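Long-range contact in aminotransferase class I and II (Anaerococcus prevotii, PDB 4EMY), which probably acts as a pyridoxal-phosphate-dependent transaminase, working as a homodimer: residues E99-A113 and R269-I283. Residues are numbered along the deposited sequence; the frame is centred on the assembly and turned at random.
With PLP (pyridoxal-5'-phosphate), chain E.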
loop_
_atom_site.group_PDB
_atom_site.type_symbol
_atom_site.label_atom_id
_atom_site.label_comp_id
_atom_site.label_asym_id
_atom_site.label_seq_id
_atom_site.Cartn_x
_atom_site.Cartn_y
_atom_site.Cartn_z
ATOM N N GLU A 99 14.213 -24.680 8.826
ATOM C CA GLU A 99 14.900 -25.206 7.653
ATOM C C GLU A 99 14.039 -25.080 6.401
ATOM O O GLU A 99 12.813 -25.018 6.484
ATOM C CB GLU A 99 15.270 -26.666 7.865
ATOM C CG GLU A 99 16.347 -26.899 8.904
ATOM C CD GLU A 99 16.524 -28.372 9.198
ATOM O OE1 GLU A 99 16.461 -28.751 10.388
ATOM O OE2 GLU A 99 16.706 -29.154 8.236
ATOM N N GLY A 100 14.691 -25.066 5.242
ATOM C CA GLY A 100 13.993 -24.923 3.973
ATOM C C GLY A 100 14.227 -23.562 3.356
ATOM O O GLY A 100 14.996 -22.748 3.874
ATOM N N TYR A 101 13.552 -23.312 2.242
ATOM C CA TYR A 101 13.719 -22.067 1.513
ATOM C C TYR A 101 12.848 -20.964 2.102
ATOM O O TYR A 101 11.672 -21.171 2.396
ATOM C CB TYR A 101 13.449 -22.286 0.021
ATOM C CG TYR A 101 14.351 -23.342 -0.596
ATOM C CD1 TYR A 101 15.662 -23.033 -0.989
ATOM C CD2 TYR A 101 13.903 -24.657 -0.772
ATOM C CE1 TYR A 101 16.493 -23.997 -1.542
ATOM C CE2 TYR A 101 14.727 -25.630 -1.328
ATOM C CZ TYR A 101 16.018 -25.297 -1.713
ATOM O OH TYR A 101 16.836 -26.263 -2.266
ATOM N N ILE A 102 13.447 -19.796 2.297
ATOM C CA ILE A 102 12.770 -18.669 2.928
ATOM C C ILE A 102 12.965 -17.384 2.117
ATOM O O ILE A 102 14.094 -17.036 1.739
ATOM C CB ILE A 102 13.272 -18.460 4.377
ATOM C CG1 ILE A 102 12.997 -19.702 5.233
ATOM C CG2 ILE A 102 12.647 -17.219 5.012
ATOM C CD1 ILE A 102 13.789 -19.743 6.522
ATOM N N SER A 103 11.859 -16.684 1.857
ATOM C CA SER A 103 11.904 -15.378 1.196
ATOM C C SER A 103 10.957 -14.369 1.830
ATOM O O SER A 103 9.886 -14.724 2.311
ATOM C CB SER A 103 11.601 -15.509 -0.294
ATOM O OG SER A 103 11.963 -14.324 -0.976
ATOM N N ALA A 104 11.381 -13.106 1.822
ATOM C CA ALA A 104 10.624 -11.997 2.392
ATOM C C ALA A 104 10.335 -10.973 1.307
ATOM O O ALA A 104 11.189 -10.700 0.468
ATOM C CB ALA A 104 11.412 -11.365 3.523
ATOM N N ILE A 105 9.116 -10.437 1.312
ATOM C CA ILE A 105 8.700 -9.389 0.374
ATOM C C ILE A 105 8.064 -8.228 1.133
ATOM O O ILE A 105 7.050 -8.407 1.821
ATOM C CB ILE A 105 7.705 -9.911 -0.690
ATOM C CG1 ILE A 105 8.431 -10.718 -1.763
ATOM C CG2 ILE A 105 6.987 -8.759 -1.384
ATOM C CD1 ILE A 105 8.482 -12.201 -1.499
ATOM N N ALA A 106 8.664 -7.045 0.999
ATOM C CA ALA A 106 8.160 -5.827 1.636
ATOM C C ALA A 106 6.687 -5.588 1.323
ATOM O O ALA A 106 6.256 -5.729 0.179
ATOM C CB ALA A 106 8.992 -4.625 1.221
ATOM N N THR A 107 5.928 -5.235 2.355
ATOM C CA THR A 107 4.495 -4.966 2.240
ATOM C C THR A 107 4.114 -3.692 3.008
ATOM O O THR A 107 4.835 -3.278 3.927
ATOM C CB THR A 107 3.670 -6.134 2.805
ATOM O OG1 THR A 107 4.159 -6.471 4.109
ATOM C CG2 THR A 107 3.717 -7.371 1.868
ATOM N N PRO A 108 2.981 -3.054 2.641
ATOM C CA PRO A 108 2.587 -1.896 3.449
ATOM C C PRO A 108 2.063 -2.381 4.805
ATOM O O PRO A 108 0.894 -2.776 4.933
ATOM C CB PRO A 108 1.504 -1.221 2.601
ATOM C CG PRO A 108 0.948 -2.310 1.738
ATOM C CD PRO A 108 2.024 -3.340 1.554
ATOM N N GLY A 109 2.961 -2.388 5.793
ATOM C CA GLY A 109 2.681 -2.960 7.113
ATOM C C GLY A 109 2.355 -4.446 7.060
ATOM O O GLY A 109 2.524 -5.093 6.024
ATOM N N GLY A 110 1.883 -4.988 8.177
ATOM C CA GLY A 110 1.487 -6.382 8.236
ATOM C C GLY A 110 0.245 -6.628 7.400
ATOM O O GLY A 110 0.097 -7.690 6.796
ATOM N N THR A 111 -0.644 -5.634 7.370
ATOM C CA THR A 111 -1.849 -5.680 6.552
ATOM C C THR A 111 -1.508 -6.121 5.126
ATOM O O THR A 111 -2.166 -7.017 4.563
ATOM C CB THR A 111 -2.576 -4.317 6.549
ATOM O OG1 THR A 111 -2.940 -3.961 7.890
ATOM C CG2 THR A 111 -3.833 -4.360 5.685
ATOM N N GLY A 112 -0.463 -5.508 4.565
ATOM C CA GLY A 112 0.023 -5.852 3.234
ATOM C C GLY A 112 0.320 -7.334 3.079
ATOM O O GLY A 112 -0.076 -7.958 2.092
ATOM N N ALA A 113 1.004 -7.902 4.069
ATOM C CA ALA A 113 1.384 -9.302 4.034
ATOM C C ALA A 113 0.176 -10.237 4.113
ATOM O O ALA A 113 0.130 -11.255 3.425
ATOM C CB ALA A 113 2.367 -9.603 5.146
ATOM N N ARG A 269 4.139 2.536 7.631
ATOM C CA ARG A 269 3.610 1.440 6.812
ATOM C C ARG A 269 4.656 0.503 6.210
ATOM O O ARG A 269 4.837 0.472 4.989
ATOM C CB ARG A 269 2.715 1.990 5.694
ATOM C CG ARG A 269 1.660 2.992 6.137
ATOM C CD ARG A 269 0.701 2.418 7.175
ATOM N NE ARG A 269 0.155 1.107 6.818
ATOM C CZ ARG A 269 0.183 0.042 7.613
ATOM N NH1 ARG A 269 0.719 0.107 8.821
ATOM N NH2 ARG A 269 -0.342 -1.095 7.202
ATOM N N SER A 270 5.332 -0.263 7.061
ATOM C CA SER A 270 6.345 -1.192 6.578
ATOM C C SER A 270 6.331 -2.535 7.279
ATOM O O SER A 270 6.685 -2.642 8.455
ATOM C CB SER A 270 7.735 -0.583 6.680
ATOM O OG SER A 270 8.691 -1.449 6.096
ATOM N N GLY A 271 5.927 -3.561 6.538
ATOM C CA GLY A 271 5.987 -4.936 7.006
ATOM C C GLY A 271 6.637 -5.815 5.959
ATOM O O GLY A 271 7.306 -5.322 5.046
ATOM N N ALA A 272 6.434 -7.121 6.104
ATOM C CA ALA A 272 6.879 -8.112 5.128
ATOM C C ALA A 272 6.053 -9.388 5.230
ATOM O O ALA A 272 5.552 -9.738 6.301
ATOM C CB ALA A 272 8.356 -8.424 5.318
ATOM N N ALA A 273 5.917 -10.068 4.096
ATOM C CA ALA A 273 5.383 -11.430 4.034
ATOM C C ALA A 273 6.534 -12.410 3.840
ATOM O O ALA A 273 7.195 -12.407 2.801
ATOM C CB ALA A 273 4.392 -11.558 2.898
ATOM N N VAL A 274 6.769 -13.239 4.852
ATOM C CA VAL A 274 7.846 -14.219 4.836
ATOM C C VAL A 274 7.278 -15.627 4.632
ATOM O O VAL A 274 6.470 -16.103 5.429
ATOM C CB VAL A 274 8.664 -14.165 6.140
ATOM C CG1 VAL A 274 9.853 -15.102 6.063
ATOM C CG2 VAL A 274 9.145 -12.748 6.415
ATOM N N GLY A 275 7.700 -16.274 3.550
ATOM C CA GLY A 275 7.264 -17.627 3.223
ATOM C C GLY A 275 8.284 -18.690 3.597
ATOM O O GLY A 275 9.493 -18.446 3.551
ATOM N N ILE A 276 7.786 -19.867 3.977
ATOM C CA ILE A 276 8.627 -21.009 4.327
ATOM C C ILE A 276 8.178 -22.227 3.526
ATOM O O ILE A 276 7.012 -22.604 3.579
ATOM C CB ILE A 276 8.511 -21.385 5.829
ATOM C CG1 ILE A 276 8.212 -20.168 6.727
ATOM C CG2 ILE A 276 9.732 -22.174 6.295
ATOM C CD1 ILE A 276 9.399 -19.276 7.020
ATOM N N SER A 277 9.100 -22.836 2.785
ATOM C CA SER A 277 8.815 -24.077 2.060
ATOM C C SER A 277 10.028 -24.981 1.935
ATOM O O SER A 277 11.167 -24.522 1.948
ATOM C CB SER A 277 8.260 -23.788 0.666
ATOM O OG SER A 277 7.888 -24.989 0.010
ATOM N N SER A 278 9.768 -26.276 1.803
ATOM C CA SER A 278 10.817 -27.248 1.523
ATOM C C SER A 278 11.160 -27.272 0.034
ATOM O O SER A 278 12.196 -27.811 -0.355
ATOM C CB SER A 278 10.397 -28.637 1.998
ATOM O OG SER A 278 9.121 -28.973 1.490
ATOM N N SER A 279 10.291 -26.681 -0.786
ATOM C CA SER A 279 10.482 -26.632 -2.237
ATOM C C SER A 279 10.992 -25.274 -2.710
ATOM O O SER A 279 10.453 -24.233 -2.339
ATOM C CB SER A 279 9.187 -26.998 -2.968
ATOM O OG SER A 279 9.332 -26.895 -4.377
ATOM N N LYS A 280 12.031 -25.307 -3.544
ATOM C CA LYS A 280 12.659 -24.105 -4.085
ATOM C C LYS A 280 11.774 -23.402 -5.106
ATOM O O LYS A 280 11.807 -22.175 -5.215
ATOM C CB LYS A 280 14.011 -24.444 -4.713
ATOM C CG LYS A 280 14.937 -23.253 -4.889
ATOM C CD LYS A 280 16.035 -23.555 -5.897
ATOM C CE LYS A 280 16.817 -22.302 -6.250
ATOM N NZ LYS A 280 17.590 -22.468 -7.511
ATOM N N GLU A 281 10.985 -24.172 -5.853
ATOM C CA GLU A 281 10.092 -23.569 -6.839
ATOM C C GLU A 281 8.814 -23.001 -6.233
ATOM O O GLU A 281 8.243 -22.054 -6.778
ATOM C CB GLU A 281 9.804 -24.503 -8.021
ATOM C CG GLU A 281 9.089 -25.801 -7.695
ATOM C CD GLU A 281 8.997 -26.711 -8.906
ATOM O OE1 GLU A 281 8.645 -26.219 -10.001
ATOM O OE2 GLU A 281 9.277 -27.919 -8.765
ATOM N N ILE A 282 8.385 -23.562 -5.100
ATOM C CA ILE A 282 7.266 -23.006 -4.335
ATOM C C ILE A 282 7.595 -21.591 -3.848
ATOM O O ILE A 282 6.747 -20.698 -3.890
ATOM C CB ILE A 282 6.868 -23.908 -3.137
ATOM C CG1 ILE A 282 6.274 -25.241 -3.613
ATOM C CG2 ILE A 282 5.883 -23.202 -2.208
ATOM C CD1 ILE A 282 5.037 -25.115 -4.475
ATOM N N ILE A 283 8.831 -21.401 -3.400
ATOM C CA ILE A 283 9.309 -20.104 -2.941
ATOM C C ILE A 283 9.436 -19.092 -4.081
ATOM O O ILE A 283 8.964 -17.968 -3.964
ATOM C CB ILE A 283 10.616 -20.259 -2.120
ATOM C CG1 ILE A 283 10.279 -20.387 -0.628
ATOM C CG2 ILE A 283 11.593 -19.111 -2.347
ATOM C CD1 ILE A 283 9.735 -19.128 0.019
HETATM N N1 PLP E . -2.346 -7.695 12.686
HETATM C C2 PLP E . -2.986 -7.559 13.906
HETATM C C2A PLP E . -3.453 -8.774 14.651
HETATM C C3 PLP E . -3.189 -6.298 14.460
HETATM O O3 PLP E . -3.820 -6.171 15.661
HETATM C C4 PLP E . -2.776 -5.159 13.802
HETATM C C4A PLP E . -3.618 -3.930 14.009
HETATM O O4A PLP E . -3.284 -3.061 14.819
HETATM C C5 PLP E . -2.125 -5.301 12.577
HETATM C C6 PLP E . -1.917 -6.568 12.018
HETATM C C5A PLP E . -1.679 -4.047 11.840
HETATM O O4P PLP E . -0.465 -4.214 11.144
HETATM P P PLP E . 0.040 -2.973 10.272
HETATM O O1P PLP E . -0.651 -3.083 8.939
HETATM O O2P PLP E . 1.548 -3.051 10.172
HETATM O O3P PLP E . -0.357 -1.667 10.914
#
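Y101 and S277 open an antiparallel ladder that runs to T107 and G271. Strands 101-107 and 271-277 share eight backbone hydrogen bonds, two at each of the pairs Y101-S277, S103-G275, I105-A273 and T107-G271. The bond from S103 N to G275 O is weak, while G271 N to T107 O is nearly straight (173°). At I102, A104 and A106 the CA instead leans on a carbonyl opposite, as in I102 CA to G275 O at 3.3 Å.

Apolar groups meet on both faces. The I102 and V274 side chains cross obliquely, with I102 CG2 3.7 Å from V274 CG1. V274 CG2 reaches A104 CB. I102 and I276 lie side by side, I102 CG1 touching I276 CD1. On the other face, A113 CB rests on A273 CB. The Y101 ring carries a CH-pi contact: K280 CB sits over one face, 3.8 Å from the centroid. Y101 CG is anti to the carbonyl carbon (chi1 -58°), which lays the ring along the start of helix 280-297. Y101 CB touches I283 CG1.

At the T107/G271 end of the ladder, both segments bind the PLP phosphate. R269 NH2 donates to PLP O1P (2.7 Å) and R269 NH1 to PLP O3P. T111 N and OG1 also reach O1P, and G110 N gives O2P a bond of 2.8 Å. G109 lies over one face of the guanidinium, where a CB would hit R269 NH2. T107 OG1 donates to G109 O at 2.9 Å, tying the strand end to the phosphate-binding turn. A valine at T107 would probably leave G109 O without this donor and the turn less firmly held.

Strand 101-107 is the outermost strand, within this chain, of the mixed sheet of the large PLP-binding domain, as in fold type I aminotransferases. Strand 271-277 lies between it and strand 251-258. Helix 82-93 packs on V274 and I276. Helix 280-297 covers I105 and A273. The backbone O of W298 of the second subunit accepts from R269 NH2.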